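PDB 4YWT: glypican-1 from Homo sapiens, which carries heparan sulfate chains that bind alpha-4(V) collagen, takes part in Schwann cell myelination and may promote conversion of the prion protein. Local coordinates for residues Lys41-Ser46 with Ala77-Ala82; Glu56-Cys61 with Glu71-Leu76; Ala123-Pro126 with Leu132-Gln135. The protein carries 3 engineered substitutions. All blocks are in the same frame, centred on the assembly; numbering follows the deposited sequence.

Contact 1 (Lys41-Ser46 with Ala77-Ala82)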
loop_
_atom_site.group_PDB
_atom_site.type_symbol
_atom_site.label_atom_id
_atom_site.label_comp_id
_atom_site.label_asym_id
_atom_site.label_seq_id
_atom_site.Cartn_x
_atom_site.Cartn_y
_atom_site.Cartn_z
ATOM N N LYS A 41 -37.312 0.116 8.034
ATOM C CA LYS A 41 -36.062 -0.626 8.035
ATOM C C LYS A 41 -36.287 -2.106 7.739
ATOM O O LYS A 41 -35.396 -2.930 7.940
ATOM C CB LYS A 41 -35.347 -0.451 9.376
ATOM C CG LYS A 41 -34.651 0.892 9.522
ATOM C CD LYS A 41 -33.981 1.029 10.876
ATOM C CE LYS A 41 -32.926 2.121 10.852
ATOM N NZ LYS A 41 -31.812 1.790 9.917
ATOM N N GLY A 42 -37.484 -2.438 7.266
ATOM C CA GLY A 42 -37.777 -3.786 6.812
ATOM C C GLY A 42 -38.155 -4.771 7.903
ATOM O O GLY A 42 -37.935 -5.974 7.761
ATOM N N PHE A 43 -38.727 -4.267 8.989
ATOM C CA PHE A 43 -39.182 -5.126 10.076
ATOM C C PHE A 43 -40.675 -4.927 10.321
ATOM O O PHE A 43 -41.246 -3.915 9.915
ATOM C CB PHE A 43 -38.394 -4.850 11.355
ATOM C CG PHE A 43 -36.913 -5.038 11.213
ATOM C CD1 PHE A 43 -36.376 -6.301 11.014
ATOM C CD2 PHE A 43 -36.052 -3.956 11.299
ATOM C CE1 PHE A 43 -35.011 -6.477 10.887
ATOM C CE2 PHE A 43 -34.687 -4.126 11.176
ATOM C CZ PHE A 43 -34.165 -5.388 10.971
ATOM N N SER A 44 -41.303 -5.897 10.981
ATOM C CA SER A 44 -42.745 -5.863 11.214
ATOM C C SER A 44 -43.163 -4.682 12.083
ATOM O O SER A 44 -42.599 -4.454 13.152
ATOM C CB SER A 44 -43.212 -7.168 11.863
ATOM O OG SER A 44 -43.177 -8.244 10.943
ATOM N N LEU A 45 -44.160 -3.936 11.616
ATOM C CA LEU A 45 -44.722 -2.835 12.391
ATOM C C LEU A 45 -45.515 -3.375 13.576
ATOM O O LEU A 45 -45.739 -2.672 14.561
ATOM C CB LEU A 45 -45.619 -1.953 11.516
ATOM C CG LEU A 45 -44.960 -0.915 10.602
ATOM C CD1 LEU A 45 -44.255 -1.571 9.424
ATOM C CD2 LEU A 45 -45.992 0.094 10.117
ATOM N N SER A 46 -45.936 -4.631 13.465
ATOM C CA SER A 46 -46.711 -5.287 14.512
ATOM C C SER A 46 -45.879 -5.512 15.770
ATOM O O SER A 46 -46.420 -5.588 16.874
ATOM C CB SER A 46 -47.263 -6.622 14.006
ATOM O OG SER A 46 -46.213 -7.493 13.623
ATOM N N ALA A 77 -30.043 -4.343 16.495
ATOM C CA ALA A 77 -28.652 -4.710 16.748
ATOM C C ALA A 77 -28.004 -5.263 15.479
ATOM O O ALA A 77 -26.952 -4.777 15.038
ATOM C CB ALA A 77 -28.565 -5.722 17.877
ATOM N N ASN A 78 -28.645 -6.278 14.901
ATOM C CA ASN A 78 -28.215 -6.848 13.627
ATOM C C ASN A 78 -28.024 -5.771 12.566
ATOM O O ASN A 78 -27.023 -5.760 11.839
ATOM C CB ASN A 78 -29.231 -7.882 13.135
ATOM C CG ASN A 78 -28.793 -9.308 13.405
ATOM O OD1 ASN A 78 -28.830 -9.777 14.542
ATOM N ND2 ASN A 78 -28.387 -10.011 12.353
ATOM N N ARG A 79 -28.989 -4.858 12.496
ATOM C CA ARG A 79 -28.954 -3.771 11.527
ATOM C C ARG A 79 -27.719 -2.892 11.697
ATOM O O ARG A 79 -26.946 -2.715 10.756
ATOM C CB ARG A 79 -30.215 -2.915 11.634
ATOM C CG ARG A 79 -30.264 -1.791 10.617
ATOM C CD ARG A 79 -30.135 -2.349 9.210
ATOM N NE ARG A 79 -31.177 -3.330 8.922
ATOM C CZ ARG A 79 -32.383 -3.016 8.465
ATOM N NH1 ARG A 79 -32.690 -1.748 8.234
ATOM N NH2 ARG A 79 -33.278 -3.966 8.230
ATOM N N SER A 80 -27.539 -2.348 12.897
ATOM C CA SER A 80 -26.410 -1.463 13.175
ATOM C C SER A 80 -25.070 -2.159 12.935
ATOM O O SER A 80 -24.135 -1.562 12.380
ATOM C CB SER A 80 -26.486 -0.943 14.613
ATOM O OG SER A 80 -26.624 -2.007 15.536
ATOM N N HIS A 81 -24.985 -3.424 13.343
ATOM C CA HIS A 81 -23.779 -4.218 13.122
ATOM C C HIS A 81 -23.456 -4.338 11.630
ATOM O O HIS A 81 -22.334 -4.035 11.191
ATOM C CB HIS A 81 -23.938 -5.607 13.743
ATOM C CG HIS A 81 -22.790 -6.527 13.472
ATOM N ND1 HIS A 81 -22.753 -7.371 12.383
ATOM C CD2 HIS A 81 -21.636 -6.736 14.150
ATOM C CE1 HIS A 81 -21.627 -8.061 12.403
ATOM N NE2 HIS A 81 -20.931 -7.694 13.463
ATOM N N ALA A 82 -24.451 -4.772 10.859
ATOM C CA ALA A 82 -24.304 -4.906 9.413
ATOM C C ALA A 82 -23.894 -3.582 8.771
ATOM O O ALA A 82 -23.081 -3.552 7.844
ATOM C CB ALA A 82 -25.596 -5.415 8.796
#
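Arg79 is the residue that reaches from the long helix to the loop, where it meets both Lys41 and Phe43. Two residues earlier, Ala77 faces Ile60, farther along the same loop, and Asn78 sends its amide away from segment 41-46. Asn78 is a known N-glycosylation site, although no sugar is present on it in this model. At Arg79 the side chain leaves the helix with CG opposite the backbone N (chi1 -178°), then bends twice, at chi2 and chi3, which brings the guanidinium to the Lys41 carbonyl. Its edge meets that carbonyl near the guanidinium plane. Arg79 NH2 lies 2.4 Å from Lys41 O at an N-H...O angle of 151°, a length too short to be taken literally, and Arg79 NH1 adds a weak bond to the same Lys41 O at 3.0 Å. Phe43 CE2 lies over one face of the guanidinium, 3.7 Å from Arg79 CZ, the two planes 27° apart. Gly42, at positive phi, turns the chain between these two partners. The Lys41 side chain runs past the same group, its CB 3.2 Å from Arg79 NH1. Lys41 NZ sits 4.0 Å from Arg79 NH1, like charges close together; NZ is hydrogen-bonded with Tyr254 OH, and a long, weak ion pair with Glu83 OE2 may ease the repulsion a little. Next along the helix, Ser80 and His81 turn to helix 243-253. A helix arginine set against a loop carbonyl and an aromatic ring thus joins the post-helix 32-39 loop to helix 70-129, within the disulfide-rich N-terminal end of the elongated, helical glypican fold.

Contact 2 (Glu56-Cys61 with Glu71-Leu76)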
loop_
_atom_site.group_PDB
_atom_site.type_symbol
_atom_site.label_atom_id
_atom_site.label_comp_id
_atom_site.label_asym_id
_atom_site.label_seq_id
_atom_site.Cartn_x
_atom_site.Cartn_y
_atom_site.Cartn_z
ATOM N N GLU A 56 -37.895 -4.233 31.131
ATOM C CA GLU A 56 -37.274 -5.390 31.779
ATOM C C GLU A 56 -36.437 -6.238 30.818
ATOM O O GLU A 56 -35.359 -6.712 31.174
ATOM C CB GLU A 56 -38.341 -6.278 32.446
ATOM C CG GLU A 56 -39.250 -7.021 31.470
ATOM C CD GLU A 56 -39.509 -8.466 31.864
ATOM O OE1 GLU A 56 -40.088 -8.717 32.944
ATOM O OE2 GLU A 56 -39.109 -9.358 31.084
ATOM N N HIS A 57 -36.934 -6.407 29.598
ATOM C CA HIS A 57 -36.435 -7.425 28.685
ATOM C C HIS A 57 -35.135 -7.053 27.988
ATOM O O HIS A 57 -34.463 -7.920 27.427
ATOM C CB HIS A 57 -37.503 -7.721 27.638
ATOM C CG HIS A 57 -37.935 -6.512 26.870
ATOM N ND1 HIS A 57 -38.707 -5.515 27.425
ATOM C CD2 HIS A 57 -37.683 -6.129 25.596
ATOM C CE1 HIS A 57 -38.924 -4.575 26.522
ATOM N NE2 HIS A 57 -38.312 -4.923 25.404
ATOM N N LEU A 58 -34.790 -5.769 28.022
ATOM C CA LEU A 58 -33.661 -5.275 27.249
ATOM C C LEU A 58 -32.362 -5.946 27.679
ATOM O O LEU A 58 -31.972 -5.885 28.845
ATOM C CB LEU A 58 -33.540 -3.757 27.409
ATOM C CG LEU A 58 -34.813 -2.922 27.238
ATOM C CD1 LEU A 58 -34.554 -1.478 27.642
ATOM C CD2 LEU A 58 -35.335 -2.998 25.812
ATOM N N ARG A 59 -31.700 -6.589 26.723
ATOM C CA ARG A 59 -30.385 -7.176 26.949
ATOM C C ARG A 59 -29.260 -6.154 26.801
ATOM O O ARG A 59 -28.261 -6.214 27.515
ATOM C CB ARG A 59 -30.162 -8.357 26.004
ATOM C CG ARG A 59 -31.119 -9.519 26.244
ATOM C CD ARG A 59 -30.784 -10.283 27.526
ATOM N NE ARG A 59 -29.510 -10.996 27.440
ATOM C CZ ARG A 59 -28.929 -11.619 28.461
ATOM N NH1 ARG A 59 -29.505 -11.626 29.656
ATOM N NH2 ARG A 59 -27.771 -12.242 28.287
ATOM N N ILE A 60 -29.427 -5.223 25.866
ATOM C CA ILE A 60 -28.363 -4.282 25.523
ATOM C C ILE A 60 -28.633 -2.865 26.024
ATOM O O ILE A 60 -27.896 -2.349 26.865
ATOM C CB ILE A 60 -28.130 -4.230 24.000
ATOM C CG1 ILE A 60 -27.834 -5.630 23.458
ATOM C CG2 ILE A 60 -26.994 -3.275 23.664
ATOM C CD1 ILE A 60 -28.112 -5.784 21.980
ATOM N N CYS A 61 -29.675 -2.235 25.487
ATOM C CA CYS A 61 -30.045 -0.880 25.887
ATOM C C CYS A 61 -30.282 -0.801 27.390
ATOM O O CYS A 61 -30.818 -1.740 27.981
ATOM C CB CYS A 61 -31.294 -0.416 25.132
ATOM S SG CYS A 61 -31.119 -0.384 23.334
ATOM N N GLU A 71 -37.505 -8.686 20.014
ATOM C CA GLU A 71 -37.341 -8.826 18.573
ATOM C C GLU A 71 -36.838 -7.524 17.956
ATOM O O GLU A 71 -35.968 -7.535 17.083
ATOM C CB GLU A 71 -38.660 -9.246 17.922
ATOM C CG GLU A 71 -39.129 -10.639 18.316
ATOM C CD GLU A 71 -40.594 -10.877 17.996
ATOM O OE1 GLU A 71 -41.097 -10.271 17.027
ATOM O OE2 GLU A 71 -41.241 -11.674 18.708
ATOM N N MET A 72 -37.387 -6.406 18.421
ATOM C CA MET A 72 -36.971 -5.091 17.949
ATOM C C MET A 72 -35.508 -4.814 18.273
ATOM O O MET A 72 -34.743 -4.391 17.407
ATOM C CB MET A 72 -37.851 -3.995 18.556
ATOM C CG MET A 72 -39.289 -4.002 18.070
ATOM S SD MET A 72 -40.247 -2.644 18.766
ATOM C CE MET A 72 -39.317 -1.235 18.165
ATOM N N GLU A 73 -35.129 -5.056 19.524
ATOM C CA GLU A 73 -33.764 -4.814 19.978
ATOM C C GLU A 73 -32.768 -5.659 19.188
ATOM O O GLU A 73 -31.747 -5.152 18.713
ATOM C CB GLU A 73 -33.635 -5.107 21.476
ATOM C CG GLU A 73 -32.517 -4.337 22.169
ATOM C CD GLU A 73 -32.205 -4.877 23.553
ATOM O OE1 GLU A 73 -32.511 -6.058 23.816
ATOM O OE2 GLU A 73 -31.658 -4.118 24.380
ATOM N N GLU A 74 -33.077 -6.945 19.045
ATOM C CA GLU A 74 -32.226 -7.858 18.288
ATOM C C GLU A 74 -32.091 -7.419 16.830
ATOM O O GLU A 74 -30.978 -7.336 16.296
ATOM C CB GLU A 74 -32.775 -9.284 18.360
ATOM C CG GLU A 74 -32.611 -9.945 19.720
ATOM C CD GLU A 74 -33.225 -11.331 19.774
ATOM O OE1 GLU A 74 -34.018 -11.669 18.871
ATOM O OE2 GLU A 74 -32.910 -12.086 20.719
ATOM N N ASN A 75 -33.227 -7.135 16.197
ATOM C CA ASN A 75 -33.248 -6.689 14.807
ATOM C C ASN A 75 -32.413 -5.431 14.583
ATOM O O ASN A 75 -31.613 -5.362 13.646
ATOM C CB ASN A 75 -34.687 -6.442 14.352
ATOM C CG ASN A 75 -35.425 -7.727 14.025
ATOM O OD1 ASN A 75 -34.822 -8.710 13.594
ATOM N ND2 ASN A 75 -36.738 -7.724 14.224
ATOM N N LEU A 76 -32.599 -4.441 15.449
ATOM C CA LEU A 76 -31.854 -3.191 15.352
ATOM C C LEU A 76 -30.363 -3.411 15.599
ATOM O O LEU A 76 -29.521 -2.750 14.988
ATOM C CB LEU A 76 -32.410 -2.159 16.334
ATOM C CG LEU A 76 -33.787 -1.593 15.979
ATOM C CD1 LEU A 76 -34.293 -0.675 17.081
ATOM C CD2 LEU A 76 -33.738 -0.860 14.646
#
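The Glu73 carboxylate points straight into the bend of the loop, where the backbone N-H groups of Arg59, Ile60 and Cys61 close round it. CG stands opposite the backbone N (chi1 -154°) and the chain stays extended beyond it, a reach that puts the carboxylate among the three amides. Its two oxygens are used differently. OE1 takes the Arg59 N-H at 3.1 Å between Arg59 N and Glu73 OE1, through the syn lone pair. OE2 accepts twice: Ile60 N, 2.9 Å from Glu73 OE2, comes from above the carboxylate plane, 40° out of it, while Cys61 N, 3.0 Å from Glu73 OE2, arrives nearly in line with the C-O bond. Three bonds from differing directions should fix the rotation of the group, and such a set of donors would favour the ionised carboxylate at this buried site. Leu58 crosses the Glu73 side chain at about a right angle, its CB 3.6 Å from Glu73 OE2, and Ile60 CB comes equally near the same OE2, so carbon closes in beside the polar grip. Around this, Met250 of helix 243-253 packs on Ile60, Cys61 and Glu73. Cys61 is also joined by a disulfide to Cys255 and touches Cys258 of helix 255-258; the loop, the start of helix 70-129, helix 243-253 and helix 255-258 all meet here.

Contact 3 (Ala123-Pro126 with Leu132-Gln135)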
loop_
_atom_site.group_PDB
_atom_site.type_symbol
_atom_site.label_atom_id
_atom_site.label_comp_id
_atom_site.label_asym_id
_atom_site.label_seq_id
_atom_site.Cartn_x
_atom_site.Cartn_y
_atom_site.Cartn_z
ATOM N N ALA A 123 16.160 -0.461 -32.674
ATOM C CA ALA A 123 15.837 0.401 -33.804
ATOM C C ALA A 123 16.998 1.308 -34.216
ATOM O O ALA A 123 17.193 1.569 -35.403
ATOM C CB ALA A 123 14.611 1.237 -33.487
ATOM N N THR A 124 17.768 1.787 -33.241
ATOM C CA THR A 124 18.790 2.794 -33.529
ATOM C C THR A 124 20.204 2.230 -33.696
ATOM O O THR A 124 21.000 2.772 -34.462
ATOM C CB THR A 124 18.831 3.866 -32.425
ATOM O OG1 THR A 124 19.161 3.253 -31.173
ATOM C CG2 THR A 124 17.483 4.559 -32.309
ATOM N N PHE A 125 20.512 1.152 -32.981
ATOM C CA PHE A 125 21.861 0.579 -32.993
ATOM C C PHE A 125 22.390 0.106 -34.360
ATOM O O PHE A 125 23.565 0.324 -34.654
ATOM C CB PHE A 125 21.943 -0.585 -31.999
ATOM C CG PHE A 125 22.384 -0.174 -30.622
ATOM C CD1 PHE A 125 21.899 0.986 -30.042
ATOM C CD2 PHE A 125 23.286 -0.948 -29.909
ATOM C CE1 PHE A 125 22.306 1.369 -28.776
ATOM C CE2 PHE A 125 23.696 -0.571 -28.643
ATOM C CZ PHE A 125 23.204 0.588 -28.075
ATOM N N PRO A 126 21.552 -0.550 -35.192
ATOM C CA PRO A 126 22.101 -0.978 -36.488
ATOM C C PRO A 126 22.635 0.174 -37.338
ATOM O O PRO A 126 23.610 -0.007 -38.064
ATOM C CB PRO A 126 20.904 -1.648 -37.178
ATOM C CG PRO A 126 19.699 -1.196 -36.415
ATOM C CD PRO A 126 20.172 -1.031 -35.012
ATOM N N LEU A 132 28.689 -4.351 -35.811
ATOM C CA LEU A 132 29.085 -4.380 -34.409
ATOM C C LEU A 132 27.912 -4.792 -33.528
ATOM O O LEU A 132 28.060 -5.610 -32.621
ATOM C CB LEU A 132 29.615 -3.017 -33.963
ATOM C CG LEU A 132 31.078 -2.693 -34.258
ATOM C CD1 LEU A 132 31.523 -1.499 -33.434
ATOM C CD2 LEU A 132 31.967 -3.896 -33.992
ATOM N N TYR A 133 26.744 -4.220 -33.805
ATOM C CA TYR A 133 25.546 -4.569 -33.056
ATOM C C TYR A 133 24.852 -5.800 -33.623
ATOM O O TYR A 133 24.536 -6.732 -32.883
ATOM C CB TYR A 133 24.548 -3.409 -33.027
ATOM C CG TYR A 133 23.151 -3.883 -32.694
ATOM C CD1 TYR A 133 22.831 -4.307 -31.411
ATOM C CD2 TYR A 133 22.160 -3.935 -33.667
ATOM C CE1 TYR A 133 21.566 -4.758 -31.102
ATOM C CE2 TYR A 133 20.889 -4.385 -33.365
ATOM C CZ TYR A 133 20.598 -4.793 -32.080
ATOM O OH TYR A 133 19.335 -5.242 -31.770
ATOM N N THR A 134 24.605 -5.794 -34.932
ATOM C CA THR A 134 23.745 -6.804 -35.551
ATOM C C THR A 134 24.248 -8.237 -35.362
ATOM O O THR A 134 23.457 -9.178 -35.357
ATOM C CB THR A 134 23.569 -6.548 -37.061
ATOM O OG1 THR A 134 24.850 -6.535 -37.700
ATOM C CG2 THR A 134 22.873 -5.215 -37.300
ATOM N N GLN A 135 25.557 -8.400 -35.203
ATOM C CA GLN A 135 26.132 -9.726 -34.995
ATOM C C GLN A 135 26.321 -10.035 -33.513
ATOM O O GLN A 135 26.927 -11.043 -33.150
ATOM C CB GLN A 135 27.465 -9.856 -35.733
ATOM C CG GLN A 135 27.329 -9.794 -37.243
ATOM C CD GLN A 135 26.525 -10.954 -37.798
ATOM O OE1 GLN A 135 25.338 -10.815 -38.097
ATOM N NE2 GLN A 135 27.167 -12.108 -37.937
#
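Phe125 and Tyr133 meet as an aromatic pair, edge to face but offset: the edge of the Phe125 ring is turned to the face of Tyr133, with ring centroids 5.5 Å apart and planes at 80°. The nearest atoms of the two rings are Phe125 CD2 and Tyr133 CD1, at 3.7 Å. A CH-pi contact accompanies it, since Phe125 CB lies over the Tyr133 face, 3.8 Å from the centroid of that ring and 19° off its normal. The Tyr133 ring gets into this place because its CG swings opposite the backbone N (chi1 160°), bringing the ring across toward helix 70-129.

Apolar packing completes the contact. Pro126, where the helix is kinked because its N lacks a bond to the turn before, lies alongside Tyr133 with CD 3.8 Å from Tyr133 CD2. Farther out, Pro126 CB comes to 4.1 Å from Thr134 CG2; Thr134 OG1 is hydrogen-bonded to Gly130 O, and in the same rotamer the CG2 methyl is turned to Pro126. Phe125 also packs on Ala321 and Ile324 of helix 316-328 and meets Phe129 edge to face.

No hydrogen bond links the two segments, so the contact across the break between helices 70-129 and 131-134 is made by apolar and aromatic packing, with weakly polar C-H groups set against an aromatic face, which probably favours the near-perpendicular setting of the two rings.

Contacts 1 and 2 share one end of helix 70-129, with centres 11 Å apart, and contact 2 is nested along the chain inside the loop that contact 1 closes. They touch directly: Phe43 CE1 packs 3.4 Å from Asn75 CG, and Ala77 CB lies 4.1 Å from Ile60 CD1. Contact 3 uses the far end of the same helix, on the opposite side of the chain's centre; its centre is 73 Å from that of contact 1 and 80 Å from that of contact 2. The glycosylated Asn115 precedes segment 123-126 on this helix by about two turns. None of the contacts includes Asp387 or Asp390 of the calcium site.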